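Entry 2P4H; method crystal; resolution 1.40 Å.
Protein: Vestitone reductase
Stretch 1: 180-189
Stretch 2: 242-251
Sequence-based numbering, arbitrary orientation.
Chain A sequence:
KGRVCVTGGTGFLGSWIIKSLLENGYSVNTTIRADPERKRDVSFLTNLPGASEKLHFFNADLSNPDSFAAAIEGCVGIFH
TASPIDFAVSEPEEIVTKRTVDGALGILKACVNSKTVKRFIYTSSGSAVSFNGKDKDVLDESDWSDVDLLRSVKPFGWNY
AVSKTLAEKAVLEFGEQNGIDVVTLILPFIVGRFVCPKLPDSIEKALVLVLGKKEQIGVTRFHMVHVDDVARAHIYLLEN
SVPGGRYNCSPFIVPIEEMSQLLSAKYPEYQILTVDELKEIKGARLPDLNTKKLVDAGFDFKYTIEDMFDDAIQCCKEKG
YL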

ATOM      1  N   ILE A 180       3.133  -7.750 -20.472  1.00 21.87           N
ATOM      2  CA  ILE A 180       3.736  -6.737 -19.612  1.00 20.82           C
ATOM      3  C   ILE A 180       4.179  -7.432 -18.329  1.00 18.99           C
ATOM      4  O   ILE A 180       3.424  -8.222 -17.762  1.00 19.22           O
ATOM      5  CB  ILE A 180       2.731  -5.617 -19.259  1.00 20.32           C
ATOM      6  CG1 ILE A 180       2.220  -4.953 -20.544  1.00 22.80           C
ATOM      7  CG2 ILE A 180       3.400  -4.576 -18.368  1.00 22.01           C
ATOM      8  CD1 ILE A 180       1.171  -3.889 -20.310  1.00 24.41           C
ATOM      9  N   ASP A 181       5.403  -7.158 -17.884  1.00 18.04           N
ATOM     10  CA  ASP A 181       5.916  -7.780 -16.664  1.00 16.55           C
ATOM     11  C   ASP A 181       5.291  -7.096 -15.455  1.00 15.38           C
ATOM     12  O   ASP A 181       5.823  -6.109 -14.934  1.00 15.48           O
ATOM     13  CB  ASP A 181       7.438  -7.661 -16.589  1.00 18.50           C
ATOM     14  CG  ASP A 181       8.042  -8.616 -15.577  1.00 18.48           C
ATOM     15  OD1 ASP A 181       7.329  -9.017 -14.634  1.00 19.82           O
ATOM     16  OD2 ASP A 181       9.234  -8.964 -15.721  1.00 23.30           O
ATOM     17  N   VAL A 182       4.164  -7.643 -15.011  1.00 14.40           N
ATOM     18  CA  VAL A 182       3.420  -7.096 -13.889  1.00 13.19           C
ATOM     19  C   VAL A 182       3.633  -7.820 -12.574  1.00 13.27           C
ATOM     20  O   VAL A 182       3.672  -9.047 -12.516  1.00 13.22           O
ATOM     21  CB  VAL A 182       1.897  -7.117 -14.182  1.00 12.39           C
ATOM     22  CG1 VAL A 182       1.108  -6.719 -12.933  1.00 15.57           C
ATOM     23  CG2 VAL A 182       1.577  -6.182 -15.334  1.00 14.08           C
ATOM     24  N   VAL A 183       3.786  -7.030 -11.520  1.00 11.99           N
ATOM     25  CA  VAL A 183       3.902  -7.551 -10.169  1.00 11.91           C
ATOM     26  C   VAL A 183       2.844  -6.798  -9.378  1.00 11.68           C
ATOM     27  O   VAL A 183       2.644  -5.598  -9.584  1.00 11.93           O
ATOM     28  CB  VAL A 183       5.283  -7.264  -9.524  1.00 13.90           C
ATOM     29  CG1 VAL A 183       5.182  -7.362  -8.003  1.00 16.97           C
ATOM     30  CG2 VAL A 183       6.305  -8.257 -10.034  1.00 16.30           C
ATOM     31  N   THR A 184       2.136  -7.507  -8.508  1.00 11.37           N
ATOM     32  CA  THR A 184       1.153  -6.860  -7.656  1.00 11.29           C
ATOM     33  C   THR A 184       1.598  -7.126  -6.228  1.00 11.97           C
ATOM     34  O   THR A 184       2.075  -8.219  -5.907  1.00 12.92           O
ATOM     35  CB  THR A 184      -0.285  -7.400  -7.869  1.00 12.53           C
ATOM     36  OG1 THR A 184      -0.343  -8.790  -7.531  1.00 13.75           O
ATOM     37  CG2 THR A 184      -0.717  -7.201  -9.311  1.00 13.09           C
ATOM     38  N   LEU A 185       1.481  -6.114  -5.380  1.00 11.32           N
ATOM     39  CA  LEU A 185       1.868  -6.251  -3.984  1.00 11.65           C
ATOM     40  C   LEU A 185       0.622  -6.187  -3.119  1.00 11.53           C
ATOM     41  O   LEU A 185      -0.095  -5.184  -3.116  1.00 12.24           O
ATOM     42  CB  LEU A 185       2.844  -5.141  -3.583  1.00 12.92           C
ATOM     43  CG  LEU A 185       4.288  -5.287  -4.077  1.00 13.78           C
ATOM     44  CD1 LEU A 185       5.035  -3.977  -3.889  1.00 15.08           C
ATOM     45  CD2 LEU A 185       4.981  -6.411  -3.318  1.00 15.24           C
ATOM     46  N   ILE A 186       0.355  -7.272  -2.404  1.00 10.47           N
ATOM     47  CA  ILE A 186      -0.810  -7.339  -1.532  1.00 11.35           C
ATOM     48  C   ILE A 186      -0.371  -6.730  -0.203  1.00 10.90           C
ATOM     49  O   ILE A 186       0.365  -7.348   0.571  1.00 11.14           O
ATOM     50  CB  ILE A 186      -1.258  -8.799  -1.363  1.00 11.36           C
ATOM     51  CG1 ILE A 186      -1.514  -9.420  -2.747  1.00 13.63           C
ATOM     52  CG2 ILE A 186      -2.522  -8.861  -0.512  1.00 12.66           C
ATOM     53  CD1 ILE A 186      -1.689 -10.937  -2.735  1.00 14.39           C
ATOM     54  N   LEU A 187      -0.833  -5.510   0.052  1.00  9.99           N
ATOM     55  CA  LEU A 187      -0.438  -4.766   1.241  1.00 10.08           C
ATOM     56  C   LEU A 187      -1.452  -4.726   2.370  1.00 10.43           C
ATOM     57  O   LEU A 187      -2.637  -4.483   2.155  1.00 11.17           O
ATOM     58  CB  LEU A 187      -0.075  -3.333   0.835  1.00 11.59           C
ATOM     59  CG  LEU A 187       1.010  -3.212  -0.241  1.00 12.57           C
ATOM     60  CD1 LEU A 187       1.129  -1.767  -0.698  1.00 17.60           C
ATOM     61  CD2 LEU A 187       2.333  -3.709   0.308  1.00 14.44           C
ATOM     62  N   PRO A 188      -0.985  -4.960   3.604  1.00  9.49           N
ATOM     63  CA  PRO A 188      -1.809  -4.955   4.815  1.00  9.74           C
ATOM     64  C   PRO A 188      -1.848  -3.514   5.339  1.00  9.63           C
ATOM     65  O   PRO A 188      -1.802  -2.569   4.551  1.00 10.33           O
ATOM     66  CB  PRO A 188      -1.039  -5.891   5.732  1.00 10.19           C
ATOM     67  CG  PRO A 188       0.383  -5.503   5.434  1.00  9.46           C
ATOM     68  CD  PRO A 188       0.404  -5.354   3.915  1.00 10.49           C
ATOM     69  N   PHE A 189      -1.948  -3.333   6.651  1.00 10.28           N
ATOM     70  CA  PHE A 189      -1.932  -1.980   7.205  1.00  9.84           C
ATOM     71  C   PHE A 189      -0.504  -1.461   7.027  1.00 10.53           C
ATOM     72  O   PHE A 189       0.443  -2.051   7.553  1.00 11.09           O
ATOM     73  CB  PHE A 189      -2.281  -1.998   8.696  1.00 11.96           C
ATOM     74  CG  PHE A 189      -3.751  -2.100   8.981  1.00 12.13           C
ATOM     75  CD1 PHE A 189      -4.516  -0.956   9.174  1.00 15.97           C
ATOM     76  CD2 PHE A 189      -4.373  -3.343   9.065  1.00 15.08           C
ATOM     77  CE1 PHE A 189      -5.882  -1.046   9.448  1.00 17.02           C
ATOM     78  CE2 PHE A 189      -5.737  -3.443   9.336  1.00 16.42           C
ATOM     79  CZ  PHE A 189      -6.491  -2.293   9.529  1.00 16.47           C
TER
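Stretch 2 242-251: VPGGRYNCSP

Neighbouring parallel β-strands are joined by a ladder in which alternate residues of one strand donate and accept on either side of a residue of the other, and vestitone reductase offers a compact example. Residues 245-248 form an extended strand that runs in the same direction as the strand beginning at Val 182, the two axes approaching to 4.7 Å and crossing at -26°. The register pairs Val 183 with Gly 245, Thr 184 with Arg 246, Leu 185 with Tyr 247 and Ile 186 with Asn 248, with CA-CA separations of 4.6 to 5.0 Å.

Five hydrogen bonds hold this register. Gly 245 N donates to Val 182 O (2.9 Å), and Thr 184 N returns the bond to Gly 245 O (2.9 Å). Tyr 247 N then reaches Thr 184 O (2.9 Å), Ile 186 N reaches Tyr 247 O (2.9 Å), and Cys 249 N closes the series on Ile 186 O (3.0 Å). Beyond it the chains spread, the CA atoms of Pro 188 and Ser 250 lying 5.9 Å apart. At the other end, the positive phi of Gly 245 (126°) would by itself jam a CB against the preceding carbonyl oxygen, which calls for glycine.

Side chains alternate between the faces. On one, Val 183 CG1 lies 4.0 Å from Tyr 247 CD2, while Leu 185 CD2 packs 4.1 Å from Tyr 247 CB; the tyrosine also ties back to its own stretch, its OH donating to Pro 243 O (2.6 Å). On the other, Ile 186 CD1 covers one face of the Arg 246 guanidinium, 3.5 Å from NH2 of that arginine, and comes within 3.2 Å of Asn 248 OD1. Past the paired residues, Leu 187 CD2 meets Cys 249 CB at 3.6 Å.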

ATOM      1  N   VAL A 242      12.888 -11.417 -10.692  1.00 15.53           N
ATOM      2  CA  VAL A 242      12.198 -12.581 -10.144  1.00 14.48           C
ATOM      3  C   VAL A 242      10.854 -12.667 -10.872  1.00 13.42           C
ATOM      4  O   VAL A 242      10.438 -11.711 -11.525  1.00 14.39           O
ATOM      5  CB  VAL A 242      11.991 -12.447  -8.615  1.00 14.11           C
ATOM      6  CG1 VAL A 242      13.343 -12.409  -7.917  1.00 16.07           C
ATOM      7  CG2 VAL A 242      11.199 -11.190  -8.295  1.00 15.47           C
ATOM      8  N   PRO A 243      10.157 -13.807 -10.775  1.00 13.41           N
ATOM      9  CA  PRO A 243       8.868 -13.957 -11.461  1.00 13.75           C
ATOM     10  C   PRO A 243       7.833 -12.873 -11.196  1.00 14.31           C
ATOM     11  O   PRO A 243       7.707 -12.373 -10.076  1.00 15.00           O
ATOM     12  CB  PRO A 243       8.379 -15.325 -10.988  1.00 13.98           C
ATOM     13  CG  PRO A 243       9.653 -16.073 -10.757  1.00 13.53           C
ATOM     14  CD  PRO A 243      10.517 -15.047 -10.066  1.00 13.17           C
ATOM     15  N   GLY A 244       7.092 -12.514 -12.241  1.00 14.62           N
ATOM     16  CA  GLY A 244       6.039 -11.533 -12.080  1.00 14.35           C
ATOM     17  C   GLY A 244       4.886 -12.254 -11.403  1.00 12.67           C
ATOM     18  O   GLY A 244       4.935 -13.473 -11.227  1.00 14.66           O
ATOM     19  N   GLY A 245       3.855 -11.512 -11.019  1.00 12.63           N
ATOM     20  CA  GLY A 245       2.716 -12.117 -10.355  1.00 11.40           C
ATOM     21  C   GLY A 245       2.412 -11.439  -9.033  1.00 11.52           C
ATOM     22  O   GLY A 245       2.864 -10.315  -8.788  1.00 11.48           O
ATOM     23  N   ARG A 246       1.655 -12.122  -8.177  1.00 11.38           N
ATOM     24  CA  ARG A 246       1.267 -11.575  -6.877  1.00 10.39           C
ATOM     25  C   ARG A 246       2.274 -11.868  -5.772  1.00 10.13           C
ATOM     26  O   ARG A 246       2.843 -12.955  -5.706  1.00 11.03           O
ATOM     27  CB  ARG A 246      -0.068 -12.161  -6.417  1.00 10.82           C
ATOM     28  CG  ARG A 246      -1.169 -12.232  -7.448  1.00 12.00           C
ATOM     29  CD  ARG A 246      -2.405 -12.823  -6.794  1.00 11.85           C
ATOM     30  NE  ARG A 246      -3.133 -11.842  -5.993  1.00 12.49           N
ATOM     31  CZ  ARG A 246      -4.028 -12.148  -5.059  1.00 11.87           C
ATOM     32  NH1 ARG A 246      -4.305 -13.417  -4.778  1.00 12.44           N
ATOM     33  NH2 ARG A 246      -4.690 -11.183  -4.437  1.00 13.44           N
ATOM     34  N   TYR A 247       2.464 -10.896  -4.885  1.00 10.00           N
ATOM     35  CA  TYR A 247       3.356 -11.060  -3.744  1.00  9.80           C
ATOM     36  C   TYR A 247       2.774 -10.397  -2.507  1.00  9.57           C
ATOM     37  O   TYR A 247       2.515  -9.188  -2.508  1.00 10.35           O
ATOM     38  CB  TYR A 247       4.727 -10.425  -4.004  1.00 10.80           C
ATOM     39  CG  TYR A 247       5.613 -11.183  -4.963  1.00 10.59           C
ATOM     40  CD1 TYR A 247       6.504 -12.153  -4.504  1.00 10.91           C
ATOM     41  CD2 TYR A 247       5.549 -10.936  -6.330  1.00 11.49           C
ATOM     42  CE1 TYR A 247       7.310 -12.860  -5.388  1.00 11.31           C
ATOM     43  CE2 TYR A 247       6.351 -11.639  -7.228  1.00 11.31           C
ATOM     44  CZ  TYR A 247       7.227 -12.598  -6.747  1.00 11.57           C
ATOM     45  OH  TYR A 247       8.006 -13.309  -7.631  1.00 12.47           O
ATOM     46  N   ASN A 248       2.544 -11.185  -1.463  1.00 10.27           N
ATOM     47  CA  ASN A 248       2.085 -10.625  -0.196  1.00  9.67           C
ATOM     48  C   ASN A 248       3.298  -9.854   0.330  1.00 10.04           C
ATOM     49  O   ASN A 248       4.437 -10.294   0.157  1.00 11.29           O
ATOM     50  CB  ASN A 248       1.767 -11.722   0.828  1.00 10.20           C
ATOM     51  CG  ASN A 248       0.368 -12.283   0.693  1.00 10.76           C
ATOM     52  OD1 ASN A 248      -0.538 -11.625   0.183  1.00 11.79           O
ATOM     53  ND2 ASN A 248       0.177 -13.506   1.183  1.00 11.07           N
ATOM     54  N   CYS A 249       3.060  -8.713   0.963  1.00 10.49           N
ATOM     55  CA  CYS A 249       4.146  -7.917   1.547  1.00  9.60           C
ATOM     56  C   CYS A 249       3.597  -7.544   2.921  1.00  9.24           C
ATOM     57  O   CYS A 249       3.257  -6.388   3.196  1.00  9.94           O
ATOM     58  CB  CYS A 249       4.405  -6.680   0.692  1.00  9.87           C
ATOM     59  SG  CYS A 249       5.861  -5.753   1.192  1.00 12.66           S
ATOM     60  N   SER A 250       3.552  -8.546   3.791  1.00 10.18           N
ATOM     61  CA  SER A 250       2.939  -8.421   5.110  1.00  9.52           C
ATOM     62  C   SER A 250       3.725  -9.260   6.117  1.00  9.95           C
ATOM     63  O   SER A 250       3.283 -10.336   6.518  1.00 10.96           O
ATOM     64  CB  SER A 250       1.505  -8.946   4.971  1.00 11.00           C
ATOM     65  OG  SER A 250       0.739  -8.814   6.143  1.00 10.89           O
ATOM     66  N   PRO A 251       4.888  -8.760   6.561  1.00 10.71           N
ATOM     67  CA  PRO A 251       5.738  -9.481   7.514  1.00 11.42           C
ATOM     68  C   PRO A 251       5.247  -9.612   8.947  1.00 11.43           C
ATOM     69  O   PRO A 251       5.760 -10.439   9.704  1.00 12.48           O
ATOM     70  CB  PRO A 251       7.050  -8.707   7.443  1.00 11.30           C
ATOM     71  CG  PRO A 251       6.569  -7.297   7.283  1.00 11.32           C
ATOM     72  CD  PRO A 251       5.470  -7.443   6.235  1.00 10.55           C
TER
HETATM   73  O   HOH W   1      10.295 -11.434 -14.709  1.00 38.62           O